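Long-range contacts in enterotoxin SEN variant (Staphylococcus aureus, PDB 6KRY), which probably acts as an enterotoxin and superantigen of the staphylococcal and streptococcal toxin family: residues Phe177-Asn182 with His219-Leu224; Ile121-Phe126 with Phe135-Lys140; Ser23-Ile28 with Tyr84-Gly89; Asn46-Lys51 with Val65-Ser70. One frame throughout, in Å; residues are numbered along the deposited sequence.

Contact 1: Phe177-Asn182 with His219-Leu224; sequences FFHSNN and HIDVFL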
loop_
_atom_site.group_PDB
_atom_site.type_symbol
_atom_site.label_atom_id
_atom_site.label_comp_id
_atom_site.label_asym_id
_atom_site.label_seq_id
_atom_site.Cartn_x
_atom_site.Cartn_y
_atom_site.Cartn_z
ATOM N N PHE A 177 -2.059 -12.426 -4.850
ATOM C CA PHE A 177 -3.341 -12.523 -5.491
ATOM C C PHE A 177 -4.455 -12.148 -4.520
ATOM O O PHE A 177 -4.479 -12.642 -3.426
ATOM C CB PHE A 177 -3.641 -13.973 -5.874
ATOM C CG PHE A 177 -3.314 -14.312 -7.296
ATOM C CD1 PHE A 177 -4.250 -14.099 -8.297
ATOM C CD2 PHE A 177 -2.062 -14.810 -7.626
ATOM C CE1 PHE A 177 -3.944 -14.402 -9.618
ATOM C CE2 PHE A 177 -1.758 -15.102 -8.943
ATOM C CZ PHE A 177 -2.704 -14.909 -9.926
ATOM N N PHE A 178 -5.399 -11.348 -4.989
ATOM C CA PHE A 178 -6.553 -10.925 -4.225
ATOM C C PHE A 178 -7.763 -11.634 -4.818
ATOM O O PHE A 178 -8.073 -11.397 -5.987
ATOM C CB PHE A 178 -6.699 -9.400 -4.273
ATOM C CG PHE A 178 -5.538 -8.676 -3.634
ATOM C CD1 PHE A 178 -4.395 -8.387 -4.355
ATOM C CD2 PHE A 178 -5.581 -8.327 -2.292
ATOM C CE1 PHE A 178 -3.324 -7.736 -3.758
ATOM C CE2 PHE A 178 -4.502 -7.691 -1.692
ATOM C CZ PHE A 178 -3.384 -7.392 -2.432
ATOM N N HIS A 179 -8.386 -12.524 -4.044
ATOM C CA HIS A 179 -9.494 -13.396 -4.534
ATOM C C HIS A 179 -10.794 -13.039 -3.822
ATOM O O HIS A 179 -10.792 -12.944 -2.604
ATOM C CB HIS A 179 -9.217 -14.877 -4.227
ATOM C CG HIS A 179 -8.233 -15.482 -5.163
ATOM N ND1 HIS A 179 -6.930 -15.737 -4.793
ATOM C CD2 HIS A 179 -8.344 -15.827 -6.469
ATOM C CE1 HIS A 179 -6.278 -16.257 -5.828
ATOM N NE2 HIS A 179 -7.113 -16.289 -6.875
ATOM N N SER A 180 -11.889 -12.917 -4.576
ATOM C CA SER A 180 -13.206 -12.730 -3.954
ATOM C C SER A 180 -13.684 -14.072 -3.358
ATOM O O SER A 180 -13.704 -15.103 -4.030
ATOM C CB SER A 180 -14.201 -12.132 -4.938
ATOM O OG SER A 180 -14.439 -13.012 -6.009
ATOM N N ASN A 181 -14.110 -14.034 -2.091
ATOM C CA ASN A 181 -14.674 -15.167 -1.385
ATOM C C ASN A 181 -15.909 -15.710 -2.105
ATOM O O ASN A 181 -16.093 -16.906 -2.166
ATOM C CB ASN A 181 -15.095 -14.812 0.042
ATOM C CG ASN A 181 -13.921 -14.409 0.901
ATOM O OD1 ASN A 181 -12.793 -14.512 0.454
ATOM N ND2 ASN A 181 -14.183 -13.936 2.111
ATOM N N ASN A 182 -16.750 -14.824 -2.628
ATOM C CA ASN A 182 -18.040 -15.235 -3.222
ATOM C C ASN A 182 -17.908 -15.519 -4.728
ATOM O O ASN A 182 -18.934 -15.762 -5.383
ATOM C CB ASN A 182 -19.134 -14.196 -2.958
ATOM C CG ASN A 182 -18.863 -12.850 -3.599
ATOM O OD1 ASN A 182 -17.942 -12.692 -4.411
ATOM N ND2 ASN A 182 -19.675 -11.860 -3.259
ATOM N N HIS A 219 -9.868 -12.688 0.235
ATOM C CA HIS A 219 -8.773 -13.412 0.898
ATOM C C HIS A 219 -7.583 -13.340 -0.056
ATOM O O HIS A 219 -7.732 -12.941 -1.227
ATOM C CB HIS A 219 -9.145 -14.850 1.260
ATOM C CG HIS A 219 -9.439 -15.726 0.091
ATOM N ND1 HIS A 219 -10.704 -15.786 -0.471
ATOM C CD2 HIS A 219 -8.654 -16.539 -0.647
ATOM C CE1 HIS A 219 -10.691 -16.603 -1.507
ATOM N NE2 HIS A 219 -9.451 -17.130 -1.605
ATOM N N ILE A 220 -6.412 -13.636 0.477
ATOM C CA ILE A 220 -5.168 -13.372 -0.272
ATOM C C ILE A 220 -4.377 -14.663 -0.381
ATOM O O ILE A 220 -4.308 -15.419 0.584
ATOM C CB ILE A 220 -4.389 -12.271 0.440
ATOM C CG1 ILE A 220 -5.251 -11.008 0.482
ATOM C CG2 ILE A 220 -3.042 -12.006 -0.227
ATOM C CD1 ILE A 220 -4.681 -9.941 1.385
ATOM N N ASP A 221 -3.789 -14.900 -1.558
ATOM C CA ASP A 221 -2.842 -15.983 -1.716
ATOM C C ASP A 221 -1.516 -15.396 -2.205
ATOM O O ASP A 221 -1.492 -14.640 -3.170
ATOM C CB ASP A 221 -3.341 -17.045 -2.684
ATOM C CG ASP A 221 -4.695 -17.637 -2.336
ATOM O OD1 ASP A 221 -4.887 -17.993 -1.169
ATOM O OD2 ASP A 221 -5.550 -17.693 -3.251
ATOM N N VAL A 222 -0.419 -15.798 -1.557
ATOM C CA VAL A 222 0.922 -15.383 -1.921
ATOM C C VAL A 222 1.665 -16.597 -2.518
ATOM O O VAL A 222 1.670 -17.694 -1.893
ATOM C CB VAL A 222 1.663 -14.842 -0.681
ATOM C CG1 VAL A 222 3.123 -14.537 -0.974
ATOM C CG2 VAL A 222 0.965 -13.607 -0.108
ATOM N N PHE A 223 2.310 -16.395 -3.675
ATOM C CA PHE A 223 3.104 -17.433 -4.343
ATOM C C PHE A 223 4.534 -16.928 -4.412
ATOM O O PHE A 223 4.782 -15.873 -4.966
ATOM C CB PHE A 223 2.515 -17.768 -5.718
ATOM C CG PHE A 223 1.118 -18.327 -5.668
ATOM C CD1 PHE A 223 0.899 -19.670 -5.408
ATOM C CD2 PHE A 223 0.015 -17.497 -5.807
ATOM C CE1 PHE A 223 -0.388 -20.177 -5.320
ATOM C CE2 PHE A 223 -1.272 -18.005 -5.725
ATOM C CZ PHE A 223 -1.466 -19.340 -5.486
ATOM N N LEU A 224 5.456 -17.686 -3.829
ATOM C CA LEU A 224 6.850 -17.369 -3.832
ATOM C C LEU A 224 7.612 -18.487 -4.558
ATOM O O LEU A 224 7.203 -19.636 -4.507
ATOM C CB LEU A 224 7.359 -17.255 -2.393
ATOM C CG LEU A 224 6.592 -16.260 -1.505
ATOM C CD1 LEU A 224 7.174 -16.276 -0.101
ATOM C CD2 LEU A 224 6.647 -14.861 -2.083
#
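F177, F178 and H179 pair antiparallel with D221, I220 and H219 inside the mixed sheet of the beta-grasp domain, where strand 218-225 is the middle strand. Four backbone hydrogen bonds fix the register: F177-D221 and H179-H219 are hydrogen-bonded pairs, and F178-I220 is the non-hydrogen-bonded pair between them. F178 and I220 lie side by side on the face covered by helix 146-161, with CE2 of F178 3.8 Å from CD1 of I220; V153 of that helix touches I220. The face bearing F177, H179, H219 and D221 is largely aromatic. CD2 of F177 comes within 3.8 Å of CE2 of F223, meeting that ring at its edge. CG of H219 lies between its backbone N and carbonyl carbon (chi1 64°). CB of H179 sits over one face of the H219 imidazole, 3.8 Å from its centroid. At the strand end, ND1 of H219 donates to OD1 of N181 over 2.6 Å, nearly straight, with OD1 in the imidazole plane and the donor tilted from the carbonyl plane.

Contact 2: Ile121-Phe126 with Phe135-Lys140; sequences IGVNVF and FVIKTK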
loop_
_atom_site.group_PDB
_atom_site.type_symbol
_atom_site.label_atom_id
_atom_site.label_comp_id
_atom_site.label_asym_id
_atom_site.label_seq_id
_atom_site.Cartn_x
_atom_site.Cartn_y
_atom_site.Cartn_z
ATOM N N ILE A 121 -8.684 -11.173 7.679
ATOM C CA ILE A 121 -8.496 -11.622 6.294
ATOM C C ILE A 121 -7.362 -12.648 6.256
ATOM O O ILE A 121 -6.256 -12.380 6.763
ATOM C CB ILE A 121 -8.209 -10.413 5.391
ATOM C CG1 ILE A 121 -9.428 -9.490 5.354
ATOM C CG2 ILE A 121 -7.780 -10.889 4.015
ATOM C CD1 ILE A 121 -9.224 -8.212 4.564
ATOM N N GLY A 122 -7.670 -13.824 5.696
ATOM C CA GLY A 122 -6.718 -14.956 5.625
ATOM C C GLY A 122 -5.748 -14.747 4.473
ATOM O O GLY A 122 -6.150 -14.284 3.416
ATOM N N VAL A 123 -4.478 -15.057 4.724
ATOM C CA VAL A 123 -3.412 -15.047 3.728
ATOM C C VAL A 123 -2.775 -16.440 3.694
ATOM O O VAL A 123 -2.141 -16.854 4.646
ATOM C CB VAL A 123 -2.352 -13.973 4.066
ATOM C CG1 VAL A 123 -1.311 -13.875 2.963
ATOM C CG2 VAL A 123 -2.955 -12.610 4.391
ATOM N N ASN A 124 -2.949 -17.146 2.586
ATOM C CA ASN A 124 -2.265 -18.418 2.354
ATOM C C ASN A 124 -0.950 -18.152 1.620
ATOM O O ASN A 124 -0.861 -17.215 0.805
ATOM C CB ASN A 124 -3.136 -19.369 1.550
ATOM C CG ASN A 124 -4.289 -19.878 2.379
ATOM O OD1 ASN A 124 -5.435 -19.629 2.036
ATOM N ND2 ASN A 124 -3.977 -20.594 3.449
ATOM N N VAL A 125 0.095 -18.872 2.012
ATOM C CA VAL A 125 1.396 -18.667 1.422
ATOM C C VAL A 125 1.901 -20.015 0.879
ATOM O O VAL A 125 1.899 -21.047 1.598
ATOM C CB VAL A 125 2.385 -18.062 2.437
ATOM C CG1 VAL A 125 3.749 -17.841 1.810
ATOM C CG2 VAL A 125 1.900 -16.753 3.026
ATOM N N PHE A 126 2.380 -19.985 -0.367
ATOM C CA PHE A 126 2.980 -21.108 -1.045
ATOM C C PHE A 126 4.418 -20.739 -1.444
ATOM O O PHE A 126 4.680 -19.620 -1.879
ATOM C CB PHE A 126 2.170 -21.494 -2.272
ATOM C CG PHE A 126 0.754 -21.899 -1.941
ATOM C CD1 PHE A 126 -0.261 -20.956 -1.892
ATOM C CD2 PHE A 126 0.454 -23.219 -1.634
ATOM C CE1 PHE A 126 -1.559 -21.332 -1.563
ATOM C CE2 PHE A 126 -0.849 -23.597 -1.335
ATOM C CZ PHE A 126 -1.851 -22.652 -1.303
ATOM N N PHE A 135 -1.223 -16.815 7.620
ATOM C CA PHE A 135 -1.390 -15.790 8.634
ATOM C C PHE A 135 -2.601 -14.931 8.257
ATOM O O PHE A 135 -3.146 -15.083 7.174
ATOM C CB PHE A 135 -0.105 -14.984 8.825
ATOM C CG PHE A 135 0.395 -14.242 7.621
ATOM C CD1 PHE A 135 -0.165 -13.020 7.253
ATOM C CD2 PHE A 135 1.449 -14.745 6.886
ATOM C CE1 PHE A 135 0.354 -12.321 6.183
ATOM C CE2 PHE A 135 1.928 -14.057 5.783
ATOM C CZ PHE A 135 1.391 -12.840 5.450
ATOM N N VAL A 136 -3.015 -14.044 9.161
ATOM C CA VAL A 136 -4.075 -13.135 8.857
ATOM C C VAL A 136 -3.543 -11.715 8.961
ATOM O O VAL A 136 -2.540 -11.466 9.549
ATOM C CB VAL A 136 -5.313 -13.307 9.749
ATOM C CG1 VAL A 136 -5.794 -14.748 9.752
ATOM C CG2 VAL A 136 -5.054 -12.799 11.141
ATOM N N ILE A 137 -4.285 -10.800 8.347
ATOM C CA ILE A 137 -4.144 -9.360 8.537
ATOM C C ILE A 137 -5.543 -8.867 8.914
ATOM O O ILE A 137 -6.545 -9.575 8.690
ATOM C CB ILE A 137 -3.600 -8.667 7.276
ATOM C CG1 ILE A 137 -4.582 -8.834 6.118
ATOM C CG2 ILE A 137 -2.207 -9.173 6.914
ATOM C CD1 ILE A 137 -4.232 -8.043 4.888
ATOM N N LYS A 138 -5.612 -7.689 9.512
ATOM C CA LYS A 138 -6.838 -7.196 10.051
ATOM C C LYS A 138 -7.065 -5.758 9.609
ATOM O O LYS A 138 -6.134 -5.045 9.311
ATOM C CB LYS A 138 -6.782 -7.209 11.575
ATOM C CG LYS A 138 -6.615 -8.600 12.148
ATOM C CD LYS A 138 -6.650 -8.663 13.649
ATOM C CE LYS A 138 -6.073 -9.985 14.095
ATOM N NZ LYS A 138 -6.617 -10.345 15.414
ATOM N N THR A 139 -8.334 -5.371 9.570
ATOM C CA THR A 139 -8.745 -3.989 9.273
ATOM C C THR A 139 -10.022 -3.696 10.056
ATOM O O THR A 139 -10.792 -4.615 10.367
ATOM C CB THR A 139 -8.936 -3.735 7.773
ATOM O OG1 THR A 139 -9.216 -2.363 7.521
ATOM C CG2 THR A 139 -10.051 -4.547 7.161
ATOM N N LYS A 140 -10.222 -2.416 10.332
ATOM C CA LYS A 140 -11.417 -1.962 10.997
ATOM C C LYS A 140 -12.403 -1.350 10.002
ATOM O O LYS A 140 -13.392 -0.742 10.420
ATOM C CB LYS A 140 -11.064 -0.948 12.086
ATOM C CG LYS A 140 -10.821 -1.573 13.453
ATOM C CD LYS A 140 -11.989 -1.407 14.433
ATOM C CE LYS A 140 -11.602 -1.793 15.850
ATOM N NZ LYS A 140 -12.589 -1.316 16.847
#
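F135 and V123 meet across the strands, with CG of F135 set between its backbone N and carbonyl carbon (chi1 61°). The F135 ring lies with one face under CB of V123, which is 4.1 Å from the centroid and 22° off the normal. The V123 methyls reach the rim: CG1 is 3.8 Å from CZ of F135, and CG2 lies equally close to CE1. Further along, CG2 of V125 approaches CE2 of F135 at 3.9 Å. I137 has a similar first torsion (chi1 63°), and its CG1 packs 4.0 Å from CB of I121. These side chains share the face that meets helix 146-161, where L149 touches I121 and I137 and V153 touches V123; K156 adds a cation-pi contact to F135. On the reverse face, V136 lies across from G122, its CB 3.3 Å from O of I121. The backbones are joined by four hydrogen bonds, two between I121 and I137 and two between V123 and F135, the shortest running 2.8 Å from N of V123 to O of F135. Such an antiparallel hairpin, with its second strand at the sheet margin and a helix laid over one face, is characteristic of the beta-grasp fold.

Contact 3: Ser23-Ile28 with Tyr84-Gly89; sequences SYYTDI and YGLYYG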
loop_
_atom_site.group_PDB
_atom_site.type_symbol
_atom_site.label_atom_id
_atom_site.label_comp_id
_atom_site.label_asym_id
_atom_site.label_seq_id
_atom_site.Cartn_x
_atom_site.Cartn_y
_atom_site.Cartn_z
ATOM N N SER A 23 13.895 -0.879 3.381
ATOM C CA SER A 23 13.560 0.132 4.399
ATOM C C SER A 23 12.036 0.329 4.468
ATOM O O SER A 23 11.421 0.318 5.523
ATOM C CB SER A 23 14.255 1.418 4.084
ATOM O OG SER A 23 13.769 2.422 4.943
ATOM N N TYR A 24 11.415 0.474 3.297
ATOM C CA TYR A 24 9.964 0.692 3.209
ATOM C C TYR A 24 9.131 -0.450 3.819
ATOM O O TYR A 24 8.014 -0.204 4.327
ATOM C CB TYR A 24 9.552 0.928 1.763
ATOM C CG TYR A 24 9.353 2.386 1.458
ATOM C CD1 TYR A 24 8.304 3.077 2.031
ATOM C CD2 TYR A 24 10.241 3.075 0.665
ATOM C CE1 TYR A 24 8.109 4.421 1.758
ATOM C CE2 TYR A 24 10.059 4.423 0.381
ATOM C CZ TYR A 24 9.014 5.107 0.963
ATOM O OH TYR A 24 8.860 6.443 0.677
ATOM N N TYR A 25 9.658 -1.692 3.811
ATOM C CA TYR A 25 8.911 -2.847 4.220
ATOM C C TYR A 25 9.487 -3.442 5.514
ATOM O O TYR A 25 8.979 -4.467 5.946
ATOM C CB TYR A 25 8.789 -3.876 3.094
ATOM C CG TYR A 25 7.839 -3.433 2.013
ATOM C CD1 TYR A 25 6.483 -3.299 2.282
ATOM C CD2 TYR A 25 8.299 -2.967 0.796
ATOM C CE1 TYR A 25 5.605 -2.811 1.327
ATOM C CE2 TYR A 25 7.441 -2.481 -0.176
ATOM C CZ TYR A 25 6.090 -2.403 0.098
ATOM O OH TYR A 25 5.233 -1.930 -0.846
ATOM N N THR A 26 10.474 -2.765 6.119
ATOM C CA THR A 26 11.013 -3.147 7.434
ATOM C C THR A 26 10.596 -2.155 8.527
ATOM O O THR A 26 10.359 -2.564 9.660
ATOM C CB THR A 26 12.547 -3.244 7.379
ATOM O OG1 THR A 26 12.845 -4.288 6.448
ATOM C CG2 THR A 26 13.166 -3.541 8.728
ATOM N N ASP A 27 10.630 -0.852 8.241
ATOM C CA ASP A 27 10.431 0.185 9.302
ATOM C C ASP A 27 8.954 0.569 9.315
ATOM O O ASP A 27 8.506 1.132 8.308
ATOM C CB ASP A 27 11.257 1.445 9.022
ATOM C CG ASP A 27 12.757 1.209 8.964
ATOM O OD1 ASP A 27 13.268 0.466 9.837
ATOM O OD2 ASP A 27 13.415 1.749 8.035
ATOM N N ILE A 28 8.224 0.228 10.389
ATOM C CA ILE A 28 6.744 0.458 10.436
ATOM C C ILE A 28 6.416 1.949 10.337
ATOM O O ILE A 28 5.270 2.270 10.004
ATOM C CB ILE A 28 6.000 -0.116 11.667
ATOM C CG1 ILE A 28 6.747 0.021 12.999
ATOM C CG2 ILE A 28 5.588 -1.546 11.404
ATOM C CD1 ILE A 28 7.347 1.361 13.253
ATOM N N TYR A 84 -4.598 5.330 4.736
ATOM C CA TYR A 84 -3.669 4.316 5.058
ATOM C C TYR A 84 -2.741 4.143 3.856
ATOM O O TYR A 84 -3.215 3.848 2.787
ATOM C CB TYR A 84 -4.340 2.967 5.375
ATOM C CG TYR A 84 -3.382 1.965 5.974
ATOM C CD1 TYR A 84 -2.414 1.353 5.188
ATOM C CD2 TYR A 84 -3.387 1.684 7.332
ATOM C CE1 TYR A 84 -1.467 0.499 5.739
ATOM C CE2 TYR A 84 -2.460 0.826 7.893
ATOM C CZ TYR A 84 -1.512 0.218 7.089
ATOM O OH TYR A 84 -0.573 -0.618 7.625
ATOM N N GLY A 85 -1.431 4.219 4.069
ATOM C CA GLY A 85 -0.509 3.756 3.051
ATOM C C GLY A 85 0.929 4.148 3.304
ATOM O O GLY A 85 1.299 4.595 4.405
ATOM N N LEU A 86 1.741 3.993 2.253
ATOM C CA LEU A 86 3.167 4.300 2.321
ATOM C C LEU A 86 3.441 5.693 1.742
ATOM O O LEU A 86 3.145 5.977 0.571
ATOM C CB LEU A 86 3.908 3.220 1.521
ATOM C CG LEU A 86 3.776 1.803 2.090
ATOM C CD1 LEU A 86 4.425 0.786 1.158
ATOM C CD2 LEU A 86 4.376 1.696 3.491
ATOM N N TYR A 87 4.048 6.558 2.560
ATOM C CA TYR A 87 4.289 7.937 2.162
ATOM C C TYR A 87 5.749 8.136 1.757
ATOM O O TYR A 87 6.637 7.297 1.996
ATOM C CB TYR A 87 3.896 8.903 3.290
ATOM C CG TYR A 87 4.725 8.745 4.530
ATOM C CD1 TYR A 87 5.946 9.387 4.651
ATOM C CD2 TYR A 87 4.344 7.891 5.539
ATOM C CE1 TYR A 87 6.774 9.162 5.737
ATOM C CE2 TYR A 87 5.140 7.684 6.654
ATOM C CZ TYR A 87 6.354 8.331 6.758
ATOM O OH TYR A 87 7.172 8.131 7.834
ATOM N N TYR A 88 5.979 9.293 1.119
ATOM C CA TYR A 88 7.283 9.712 0.712
ATOM C C TYR A 88 7.437 11.212 0.955
ATOM O O TYR A 88 6.471 11.972 0.951
ATOM C CB TYR A 88 7.513 9.321 -0.747
ATOM C CG TYR A 88 6.727 10.116 -1.760
ATOM C CD1 TYR A 88 7.256 11.282 -2.255
ATOM C CD2 TYR A 88 5.545 9.651 -2.317
ATOM C CE1 TYR A 88 6.597 12.030 -3.208
ATOM C CE2 TYR A 88 4.862 10.400 -3.279
ATOM C CZ TYR A 88 5.401 11.589 -3.727
ATOM O OH TYR A 88 4.825 12.419 -4.636
ATOM N N GLY A 89 8.685 11.621 1.190
ATOM C CA GLY A 89 9.024 13.017 1.448
ATOM C C GLY A 89 9.773 13.659 0.284
ATOM O O GLY A 89 9.555 14.847 0.009
#
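Y24 extends from helix 15-26 toward Y87 and L86, its CB already directed at the strand. Beyond CB the ring runs past L86, where CE1 comes 4.4 Å from CB of L86. The same CE1 also nears O of Y87 at 3.2 Å, and CZ follows at 3.4 Å. That carbonyl oxygen lies at the edge of the Y24 ring, in its plane. At the tip, OH of Y24 donates to O of Y87 over 2.7 Å. The bond is angled, with 135° at the carbonyl oxygen and the donor tilted from the carbonyl plane. OH also rests 3.5 Å from CB of Y88. CG of L86 is anti to its carbonyl carbon (chi1 -64°), and Y25 crosses this side chain at about a right angle, its OH 3.5 Å from CD1 of L86. W30 meets the Y24 ring, and F204, from the beta-grasp part of the chain, stands edge-to-face with it and touches L86. The contact packs the N-terminal helix on an OB-fold strand beside the domain junction, consistent with the two-domain architecture of staphylococcal superantigens.

Contact 4: Asn46-Lys51 with Val65-Ser70; sequences NTIILK and VEFNSS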
loop_
_atom_site.group_PDB
_atom_site.type_symbol
_atom_site.label_atom_id
_atom_site.label_comp_id
_atom_site.label_asym_id
_atom_site.label_seq_id
_atom_site.Cartn_x
_atom_site.Cartn_y
_atom_site.Cartn_z
ATOM N N ASN A 46 -6.119 16.545 -9.115
ATOM C CA ASN A 46 -6.157 15.139 -8.675
ATOM C C ASN A 46 -5.490 14.953 -7.295
ATOM O O ASN A 46 -5.187 13.825 -6.948
ATOM C CB ASN A 46 -5.487 14.228 -9.711
ATOM C CG ASN A 46 -4.055 14.615 -10.044
ATOM O OD1 ASN A 46 -3.504 15.583 -9.529
ATOM N ND2 ASN A 46 -3.403 13.831 -10.883
ATOM N N THR A 47 -5.337 16.029 -6.498
ATOM C CA THR A 47 -4.764 15.988 -5.165
ATOM C C THR A 47 -5.736 16.584 -4.154
ATOM O O THR A 47 -6.635 17.332 -4.509
ATOM C CB THR A 47 -3.463 16.789 -5.056
ATOM O OG1 THR A 47 -3.747 18.195 -5.227
ATOM C CG2 THR A 47 -2.429 16.282 -6.047
ATOM N N ILE A 48 -5.555 16.202 -2.889
ATOM C CA ILE A 48 -6.121 16.870 -1.761
ATOM C C ILE A 48 -5.028 17.011 -0.696
ATOM O O ILE A 48 -4.095 16.212 -0.624
ATOM C CB ILE A 48 -7.360 16.109 -1.218
ATOM C CG1 ILE A 48 -6.997 14.747 -0.617
ATOM C CG2 ILE A 48 -8.448 15.976 -2.269
ATOM C CD1 ILE A 48 -8.192 13.936 -0.134
ATOM N N ILE A 49 -5.109 18.099 0.090
ATOM C CA ILE A 49 -4.140 18.415 1.086
ATOM C C ILE A 49 -4.808 18.506 2.451
ATOM O O ILE A 49 -5.833 19.164 2.638
ATOM C CB ILE A 49 -3.355 19.690 0.711
ATOM C CG1 ILE A 49 -2.550 19.450 -0.574
ATOM C CG2 ILE A 49 -2.446 20.124 1.856
ATOM C CD1 ILE A 49 -2.007 20.675 -1.193
ATOM N N LEU A 50 -4.186 17.810 3.403
ATOM C CA LEU A 50 -4.601 17.719 4.793
ATOM C C LEU A 50 -3.535 18.320 5.701
ATOM O O LEU A 50 -2.335 18.041 5.533
ATOM C CB LEU A 50 -4.793 16.261 5.182
ATOM C CG LEU A 50 -5.910 15.554 4.439
ATOM C CD1 LEU A 50 -5.342 14.804 3.255
ATOM C CD2 LEU A 50 -6.662 14.649 5.381
ATOM N N LYS A 51 -3.994 19.100 6.691
ATOM C CA LYS A 51 -3.125 19.772 7.670
ATOM C C LYS A 51 -2.995 18.932 8.942
ATOM O O LYS A 51 -3.791 18.065 9.187
ATOM C CB LYS A 51 -3.703 21.139 8.031
ATOM C CG LYS A 51 -4.025 22.003 6.825
ATOM C CD LYS A 51 -2.922 22.052 5.768
ATOM C CE LYS A 51 -3.304 22.907 4.577
ATOM N NZ LYS A 51 -2.950 24.324 4.809
ATOM N N VAL A 65 -2.391 13.889 -0.667
ATOM C CA VAL A 65 -2.785 12.643 -1.302
ATOM C C VAL A 65 -2.960 12.899 -2.794
ATOM O O VAL A 65 -3.651 13.844 -3.203
ATOM C CB VAL A 65 -4.088 12.082 -0.693
ATOM C CG1 VAL A 65 -4.483 10.783 -1.379
ATOM C CG2 VAL A 65 -3.953 11.890 0.810
ATOM N N GLU A 66 -2.347 12.009 -3.580
ATOM C CA GLU A 66 -2.380 12.041 -5.027
ATOM C C GLU A 66 -3.198 10.849 -5.548
ATOM O O GLU A 66 -2.924 9.694 -5.181
ATOM C CB GLU A 66 -0.961 12.000 -5.596
ATOM C CG GLU A 66 -0.094 13.174 -5.190
ATOM C CD GLU A 66 1.422 13.033 -5.396
ATOM O OE1 GLU A 66 2.020 13.966 -5.989
ATOM O OE2 GLU A 66 2.025 12.045 -4.880
ATOM N N PHE A 67 -4.148 11.150 -6.448
ATOM C CA PHE A 67 -5.011 10.190 -7.086
ATOM C C PHE A 67 -4.732 10.252 -8.587
ATOM O O PHE A 67 -4.091 11.214 -9.015
ATOM C CB PHE A 67 -6.479 10.498 -6.889
ATOM C CG PHE A 67 -6.938 10.546 -5.458
ATOM C CD1 PHE A 67 -7.138 9.384 -4.734
ATOM C CD2 PHE A 67 -7.173 11.768 -4.841
ATOM C CE1 PHE A 67 -7.532 9.451 -3.406
ATOM C CE2 PHE A 67 -7.568 11.838 -3.515
ATOM C CZ PHE A 67 -7.772 10.671 -2.816
ATOM N N ASN A 68 -5.270 9.294 -9.339
ATOM C CA ASN A 68 -4.982 9.202 -10.770
ATOM C C ASN A 68 -6.055 9.967 -11.568
ATOM O O ASN A 68 -5.988 9.961 -12.792
ATOM C CB ASN A 68 -4.817 7.769 -11.278
ATOM C CG ASN A 68 -6.093 6.945 -11.277
ATOM O OD1 ASN A 68 -7.150 7.401 -10.849
ATOM N ND2 ASN A 68 -6.025 5.718 -11.768
ATOM N N SER A 69 -6.964 10.678 -10.895
ATOM C CA SER A 69 -8.038 11.419 -11.588
ATOM C C SER A 69 -8.572 12.528 -10.690
ATOM O O SER A 69 -8.595 12.373 -9.467
ATOM C CB SER A 69 -9.175 10.494 -12.012
ATOM O OG SER A 69 -9.959 10.073 -10.886
ATOM N N SER A 70 -9.106 13.575 -11.331
ATOM C CA SER A 70 -9.855 14.624 -10.707
ATOM C C SER A 70 -11.127 14.060 -10.080
ATOM O O SER A 70 -11.587 14.484 -9.023
ATOM C CB SER A 70 -10.184 15.712 -11.730
ATOM O OG SER A 70 -9.006 16.423 -12.048
#
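I48 and V65 form the apolar centre, lying side by side and pointing the same way, with CG1 of I48 3.9 Å from CB of V65. CG1 of I48 is held between the backbone N and the carbonyl carbon (chi1 67°), and CD1 continues from it to the edge of the F67 ring, 4.0 Å from CE2 of F67. Within its own segment, CG1 of V65 lies over one face of the F67 ring, offset toward the rim; across the contact, CG2 of V65 lies 4.0 Å from CD1 of L50. I81 of strand 81-84, which touches I48 and L50, and V107 of strand 100-109, which touches V65 and F67, extend this cluster.

Outward from it comes the backbone of the hairpin. I48 and V65 exchange two hydrogen bonds, and N of F67 donates to O of N46 over 2.9 Å. On the reverse face, CG2 of T47 lies 4.0 Å from CG of E66, while their polar ends are engaged elsewhere: OG1 of T47 with O of L44, and OE2 of E66 with OH of Y88.

N46 lies at the polar edge, its CB against the carbonyl oxygens of F67 and S69. Its ND2 approaches O of F67 at 3.3 Å, but at an angle too poor for a hydrogen bond. Nearby, OG of S69 caps N of L72 in helix 70-76. The three hydrogen bonds between the segments are thus all main-chain; side chains add van der Waals packing, apolar around I48 and V65 and through N46 at the edge.

How the contacts relate
From the N terminus, contact 3 opens first at 23-28 and closes at 84-89, tying the N-terminal helix to a strand of the OB-fold domain. Contact 4, a hairpin contact of 46-51 with 65-70, is nested within that loop, and the two touch through one side-chain hydrogen bond. Contacts 2 and 1 follow in series in the beta-grasp domain: 121-126 with 135-140 closes a short hairpin, then 177-182 with 219-224 closes a longer loop. They adjoin in one sheet, where strands 114-127 and 218-225 run parallel and backbone hydrogen bonds link V222 to N124 and F126. Contacts 1 and 4 have centres about 29 Å apart, on opposite sides of the chain's centre.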